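Local coordinates for protein RNA methyltransferase, TrmH family (Porphyromonas gingivalis, PDB 2I6D) that probably methylates RNA as a member of the knotted TrmH (SpoU) family of methyltransferases, at residues Leu205-Glu208 with Gly209-Ile212; Leu240-Ala243 with Ile244-Ile248; Cys250-Trp253 with Arg254-Ser257. All blocks are in the same frame, centred on the assembly; numbering follows the deposited sequence.

Contact 1 (Leu205-Glu208 with Gly209-Ile212); sequences LGSE and GRGI
This is a tight local turn, closed by the backbone and hydroxyl of Ser207 against Arg210 and Gly211, where the chain leaves strand 201-206 of the parallel sheet and doubles back toward helix 214-217. Ser207 O and OG face into the bend. With chi1 at 71°, OG sits between its own backbone N and carbonyl carbon and turns inward, where Arg210 N donates to it over 3.0 Å in a fairly straight bond (160°). Gly211 N points at Ser207 O; the modelled separation of 2.5 Å is very short and its exact value doubtful. A water lies in the mouth of the turn: it accepts from Ser207 N at 2.7 Å, meets Ser207 OG at 2.7 Å and lies within a longer 3.2 Å of Gly211 O, to which it can donate. In the one conformer given, and so tentatively, the bent Arg210 chain brings one face of its guanidinium over Ser207 OG without a hydrogen bond between them. Without a side chain on Gly206, the returning backbone comes close, Gly206 CA being 4.0 Å from Gly211 C, while Ile212 CG1 packs 3.7 Å from Gly206 N. The sequence GSEGRG matches a glycine-rich motif of SpoU methylases that in relatives lines the cofactor pocket, and probably does so here. The buried hydroxyl thus serves as acceptor for the Arg210 N-H, with the water bridging Ser207 and, more loosely, Gly211.

Contact 2 (Leu240-Ala243 with Ile244-Ile248); sequences LNVA and IATAI
Leu240 turns CD1 onto CD1 of Ile248, two turns further along, and the methyls meet at 3.9 Å with the side chains crossing at about a right angle. Its other methyl, CD2, lies 4.3 Å from Ile244 CG2, so the residue ahead of the helix folds back along the ridge made by the two isoleucines. Asn241 is the N-cap of helix 242-255. Its CG stands anti to the backbone N (chi1 169°) and the amide is turned by chi2 of -84°, which together bring OD1 over the first turn; there Ile244 N donates to it in the carbonyl plane, on a lone pair, at 3.2 Å, and Ala243 N adds a weak bond to the same oxygen. Asn241 CB lies 3.9 Å from Ile244 CG1, these two side chains also crossing nearly perpendicularly. The sequence SLN before the helix fits the third conserved SpoU motif, part of the trefoil knot in this family. Val242 O, in the first turn, is gripped twice from opposite faces of its plane, by Thr246 N at 2.9 Å and by Thr246 OG1 at 2.7 Å, one turn on, so the buried hydroxyl finds its acceptor within the helix. Asn241 ND2, at the far end of the amide, donates to Asn116 OD1, while Ala243 and Thr246 face helix 114-127.

Contact 3 (Cys250-Trp253 with Arg254-Ser257); sequences CSEW and RRRS
The last turns of helix 242-255 keep the regular i to i+4 pattern, with Arg254 N on Cys250 O at 2.9 Å and Arg255 N on Ser251 O at 2.7 Å, before Arg256 N reaches Glu252 O at a longer 3.3 Å and the helix gives out. Glu252 carries most of the side-chain contact. Its CG is anti to the backbone N (chi1 -176°) and the chain then bends at chi2, swinging the carboxylate along the helix toward two arginines. Arg255 lies alongside and holds it side-on, NE on OE1 and NH2 on OE2 at 2.8 Å each, both bonds nearly straight and in the guanidinium plane. Arg256 comes across with its guanidinium turned 69° from the carboxylate, and its NE and NH2 converge on Glu252 OE2, 2.8 Å from each, in bent bonds (143°), NE from above the carboxylate plane and NH2 on the anti lone pair. OE2 therefore accepts three N-H groups, which would probably keep Glu252 ionised. Arg256 NH1 has a further partner in Ala192 O, and Arg254 leads away to bond Phe127 O and form a cation-pi contact with Phe197. At the chain end, Ser257 OG donates to Trp253 O at 2.7 Å and accepts from Phe197 N, while the Trp253 ring meets Tyr180 edge-to-face. Glu252, Arg255 and Arg256 form a salt-bridge network with i to i+3 and i to i+4 spacing, at the C-terminal turn of the helix.

Contacts 1, 2 and 3 follow one another along the chain, the first at the end of strand 201-206 and the other two at opposite ends of helix 242-255. Contacts 1 and 2 lie about 11 Å apart between centres and touch: Val242 CG2 packs on Gly206 O at 3.3 Å, and Leu205 lies against Thr246, so the turn and the capped helix start form one corner. The centre of contact 3 is about 14 Å from that of contact 2 and about 22 Å from that of contact 1. The helix therefore connects this strand-end corner, probably beside the cofactor pocket as in relatives, with the chain terminus.

Contact 1 (Leu205-Glu208 with Gly209-Ile212)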
loop_
_atom_site.group_PDB
_atom_site.type_symbol
_atom_site.label_atom_id
_atom_site.label_comp_id
_atom_site.label_asym_id
_atom_site.label_seq_id
_atom_site.Cartn_x
_atom_site.Cartn_y
_atom_site.Cartn_z
ATOM N N LEU A 205 7.137 -3.710 -10.946
ATOM C CA LEU A 205 8.368 -3.397 -10.215
ATOM C C LEU A 205 8.756 -4.609 -9.363
ATOM O O LEU A 205 7.918 -5.133 -8.625
ATOM C CB LEU A 205 8.136 -2.179 -9.324
ATOM C CG LEU A 205 7.831 -0.979 -10.260
ATOM C CD1 LEU A 205 6.767 -0.077 -9.712
ATOM C CD2 LEU A 205 9.146 -0.251 -10.550
ATOM N N GLY A 206 10.006 -5.057 -9.461
ATOM C CA GLY A 206 10.489 -6.161 -8.609
ATOM C C GLY A 206 11.433 -5.683 -7.514
ATOM O O GLY A 206 11.834 -4.535 -7.506
ATOM N N SER A 207 11.855 -6.564 -6.611
ATOM C CA SER A 207 12.855 -6.134 -5.630
ATOM C C SER A 207 14.192 -5.901 -6.304
ATOM O O SER A 207 14.525 -6.600 -7.248
ATOM C CB SER A 207 13.044 -7.155 -4.546
ATOM O OG SER A 207 13.713 -8.282 -5.073
ATOM N N GLU A 208 14.951 -4.922 -5.803
ATOM C CA GLU A 208 16.338 -4.694 -6.218
ATOM C C GLU A 208 17.222 -5.935 -5.987
ATOM O O GLU A 208 18.161 -6.172 -6.752
ATOM C CB GLU A 208 16.898 -3.450 -5.520
ATOM C CG GLU A 208 18.385 -3.433 -5.308
ATOM C CD GLU A 208 18.843 -2.260 -4.458
ATOM O OE1 GLU A 208 18.098 -1.821 -3.543
ATOM O OE2 GLU A 208 19.966 -1.787 -4.712
ATOM N N GLY A 209 16.904 -6.721 -4.955
ATOM C CA GLY A 209 17.600 -7.979 -4.673
ATOM C C GLY A 209 17.499 -9.069 -5.739
ATOM O O GLY A 209 18.499 -9.690 -6.066
ATOM N N ARG A 210 16.307 -9.309 -6.284
ATOM C CA ARG A 210 16.121 -10.347 -7.304
ATOM C C ARG A 210 15.531 -9.837 -8.625
ATOM O O ARG A 210 15.625 -10.502 -9.660
ATOM C CB ARG A 210 15.291 -11.518 -6.757
ATOM C CG ARG A 210 14.362 -11.186 -5.584
ATOM C CD ARG A 210 15.060 -11.301 -4.220
ATOM N NE ARG A 210 14.630 -10.238 -3.309
ATOM C CZ ARG A 210 13.523 -10.270 -2.568
ATOM N NH1 ARG A 210 13.228 -9.241 -1.788
ATOM N NH2 ARG A 210 12.711 -11.319 -2.601
ATOM N N GLY A 211 14.914 -8.669 -8.590
ATOM C CA GLY A 211 14.271 -8.115 -9.777
ATOM C C GLY A 211 12.991 -8.876 -10.087
ATOM O O GLY A 211 12.532 -9.700 -9.293
ATOM N N ILE A 212 12.429 -8.602 -11.255
ATOM C CA ILE A 212 11.193 -9.245 -11.686
ATOM C C ILE A 212 11.471 -10.723 -11.938
ATOM O O ILE A 212 12.470 -11.061 -12.583
ATOM C CB ILE A 212 10.670 -8.524 -12.930
ATOM C CG1 ILE A 212 10.369 -7.051 -12.539
ATOM C CG2 ILE A 212 9.464 -9.281 -13.519
ATOM C CD1 ILE A 212 9.819 -6.120 -13.647
HETATM O O HOH W 1 11.508 -9.215 -6.342
#

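Contact 2 (Leu240-Ala243 with Ile244-Ile248)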
loop_
_atom_site.group_PDB
_atom_site.type_symbol
_atom_site.label_atom_id
_atom_site.label_comp_id
_atom_site.label_asym_id
_atom_site.label_seq_id
_atom_site.Cartn_x
_atom_site.Cartn_y
_atom_site.Cartn_z
ATOM N N LEU A 240 18.969 0.331 -8.842
ATOM C CA LEU A 240 18.450 1.358 -7.951
ATOM C C LEU A 240 17.464 0.710 -6.991
ATOM O O LEU A 240 16.825 -0.274 -7.336
ATOM C CB LEU A 240 17.717 2.446 -8.734
ATOM C CG LEU A 240 18.559 3.454 -9.514
ATOM C CD1 LEU A 240 17.638 4.275 -10.391
ATOM C CD2 LEU A 240 19.388 4.321 -8.556
ATOM N N ASN A 241 17.345 1.275 -5.788
ATOM C CA ASN A 241 16.323 0.845 -4.841
ATOM C C ASN A 241 14.947 0.862 -5.556
ATOM O O ASN A 241 14.693 1.733 -6.383
ATOM C CB ASN A 241 16.362 1.789 -3.631
ATOM C CG ASN A 241 15.174 1.593 -2.699
ATOM O OD1 ASN A 241 14.111 2.144 -2.930
ATOM N ND2 ASN A 241 15.350 0.777 -1.660
ATOM N N VAL A 242 14.078 -0.110 -5.265
ATOM C CA VAL A 242 12.805 -0.204 -5.995
ATOM C C VAL A 242 11.897 1.026 -5.805
ATOM O O VAL A 242 11.198 1.418 -6.723
ATOM C CB VAL A 242 12.029 -1.528 -5.648
ATOM C CG1 VAL A 242 11.714 -1.596 -4.161
ATOM C CG2 VAL A 242 10.749 -1.637 -6.494
ATOM N N ALA A 243 11.891 1.619 -4.614
ATOM C CA ALA A 243 11.034 2.786 -4.389
ATOM C C ALA A 243 11.594 3.992 -5.167
ATOM O O ALA A 243 10.848 4.841 -5.654
ATOM C CB ALA A 243 10.946 3.091 -2.879
ATOM N N ILE A 244 12.921 4.102 -5.216
ATOM C CA ILE A 244 13.573 5.156 -6.002
ATOM C C ILE A 244 13.200 5.008 -7.479
ATOM O O ILE A 244 12.795 5.988 -8.136
ATOM C CB ILE A 244 15.121 5.136 -5.799
ATOM C CG1 ILE A 244 15.483 5.515 -4.352
ATOM C CG2 ILE A 244 15.863 6.005 -6.848
ATOM C CD1 ILE A 244 15.181 7.024 -3.995
ATOM N N ALA A 245 13.319 3.787 -8.007
ATOM C CA ALA A 245 12.987 3.528 -9.390
ATOM C C ALA A 245 11.510 3.849 -9.635
ATOM O O ALA A 245 11.160 4.459 -10.647
ATOM C CB ALA A 245 13.290 2.044 -9.759
ATOM N N THR A 246 10.652 3.475 -8.688
ATOM C CA THR A 246 9.218 3.755 -8.831
ATOM C C THR A 246 8.934 5.263 -8.951
ATOM O O THR A 246 8.119 5.687 -9.767
ATOM C CB THR A 246 8.444 3.165 -7.621
ATOM O OG1 THR A 246 8.647 1.753 -7.577
ATOM C CG2 THR A 246 6.944 3.466 -7.706
ATOM N N ALA A 247 9.600 6.050 -8.115
ATOM C CA ALA A 247 9.436 7.507 -8.100
ATOM C C ALA A 247 9.888 8.109 -9.438
ATOM O O ALA A 247 9.218 8.975 -9.996
ATOM C CB ALA A 247 10.247 8.125 -6.947
ATOM N N ILE A 248 11.027 7.645 -9.939
ATOM C CA ILE A 248 11.543 8.123 -11.212
ATOM C C ILE A 248 10.536 7.811 -12.325
ATOM O O ILE A 248 10.171 8.715 -13.128
ATOM C CB ILE A 248 12.939 7.542 -11.519
ATOM C CG1 ILE A 248 13.965 8.191 -10.573
ATOM C CG2 ILE A 248 13.353 7.871 -12.970
ATOM C CD1 ILE A 248 15.239 7.347 -10.401
#

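Contact 3 (Cys250-Trp253 with Arg254-Ser257)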
loop_
_atom_site.group_PDB
_atom_site.type_symbol
_atom_site.label_atom_id
_atom_site.label_comp_id
_atom_site.label_asym_id
_atom_site.label_seq_id
_atom_site.Cartn_x
_atom_site.Cartn_y
_atom_site.Cartn_z
ATOM N N CYS A 250 7.169 6.950 -12.156
ATOM C CA CYS A 250 5.940 7.746 -11.978
ATOM C C CYS A 250 6.080 9.206 -12.340
ATOM O O CYS A 250 5.167 9.776 -12.998
ATOM C CB CYS A 250 5.416 7.632 -10.548
ATOM S SG CYS A 250 4.826 5.993 -10.191
ATOM N N SER A 251 7.180 9.838 -11.910
ATOM C CA SER A 251 7.435 11.252 -12.235
ATOM C C SER A 251 7.415 11.446 -13.737
ATOM O O SER A 251 6.706 12.304 -14.254
ATOM C CB SER A 251 8.764 11.767 -11.640
ATOM O OG SER A 251 9.186 12.986 -12.264
ATOM N N GLU A 252 8.180 10.620 -14.439
ATOM C CA GLU A 252 8.299 10.741 -15.880
ATOM C C GLU A 252 6.950 10.495 -16.589
ATOM O O GLU A 252 6.599 11.199 -17.544
ATOM C CB GLU A 252 9.375 9.752 -16.344
ATOM C CG GLU A 252 9.749 9.743 -17.764
ATOM C CD GLU A 252 10.211 11.096 -18.348
ATOM O OE1 GLU A 252 10.535 12.094 -17.646
ATOM O OE2 GLU A 252 10.234 11.131 -19.574
ATOM N N TRP A 253 6.192 9.505 -16.106
ATOM C CA TRP A 253 4.860 9.216 -16.650
ATOM C C TRP A 253 3.985 10.466 -16.523
ATOM O O TRP A 253 3.300 10.839 -17.462
ATOM C CB TRP A 253 4.201 8.065 -15.888
ATOM C CG TRP A 253 3.651 6.967 -16.761
ATOM C CD1 TRP A 253 2.418 6.924 -17.378
ATOM C CD2 TRP A 253 4.272 5.712 -17.023
ATOM N NE1 TRP A 253 2.253 5.709 -18.023
ATOM C CE2 TRP A 253 3.382 4.958 -17.829
ATOM C CE3 TRP A 253 5.523 5.155 -16.680
ATOM C CZ2 TRP A 253 3.685 3.671 -18.273
ATOM C CZ3 TRP A 253 5.813 3.871 -17.110
ATOM C CH2 TRP A 253 4.897 3.149 -17.902
ATOM N N ARG A 254 4.029 11.098 -15.350
ATOM C CA ARG A 254 3.240 12.322 -15.061
ATOM C C ARG A 254 3.736 13.583 -15.787
ATOM O O ARG A 254 2.938 14.406 -16.282
ATOM C CB ARG A 254 3.198 12.537 -13.538
ATOM C CG ARG A 254 2.539 13.869 -13.066
ATOM C CD ARG A 254 1.088 13.949 -13.460
ATOM N NE ARG A 254 0.206 13.075 -12.684
ATOM C CZ ARG A 254 -1.029 12.753 -13.052
ATOM N NH1 ARG A 254 -1.778 11.969 -12.273
ATOM N NH2 ARG A 254 -1.534 13.224 -14.206
ATOM N N ARG A 255 5.053 13.743 -15.891
ATOM C CA ARG A 255 5.624 14.866 -16.643
ATOM C C ARG A 255 5.057 14.920 -18.052
ATOM O O ARG A 255 4.795 15.988 -18.578
ATOM C CB ARG A 255 7.141 14.703 -16.746
ATOM C CG ARG A 255 7.853 15.859 -17.487
ATOM C CD ARG A 255 9.324 15.569 -17.706
ATOM N NE ARG A 255 9.600 14.491 -18.661
ATOM C CZ ARG A 255 9.566 14.624 -19.981
ATOM N NH1 ARG A 255 9.223 15.785 -20.529
ATOM N NH2 ARG A 255 9.839 13.587 -20.771
ATOM N N ARG A 256 4.899 13.753 -18.678
ATOM C CA ARG A 256 4.421 13.700 -20.069
ATOM C C ARG A 256 2.900 13.789 -20.236
ATOM O O ARG A 256 2.381 13.767 -21.368
ATOM C CB ARG A 256 4.901 12.410 -20.709
ATOM C CG ARG A 256 6.364 12.367 -20.752
ATOM C CD ARG A 256 6.823 11.378 -21.752
ATOM N NE ARG A 256 8.011 10.710 -21.272
ATOM C CZ ARG A 256 8.477 9.597 -21.813
ATOM N NH1 ARG A 256 7.841 9.055 -22.828
ATOM N NH2 ARG A 256 9.564 9.039 -21.324
ATOM N N SER A 257 2.188 13.896 -19.124
ATOM C CA SER A 257 0.734 13.810 -19.150
ATOM C C SER A 257 0.008 15.139 -19.305
ATOM O O SER A 257 0.632 16.215 -19.332
ATOM C CB SER A 257 0.243 13.046 -17.921
ATOM O OG SER A 257 0.770 11.720 -17.975
ATOM O OXT SER A 257 -1.237 15.165 -19.449
#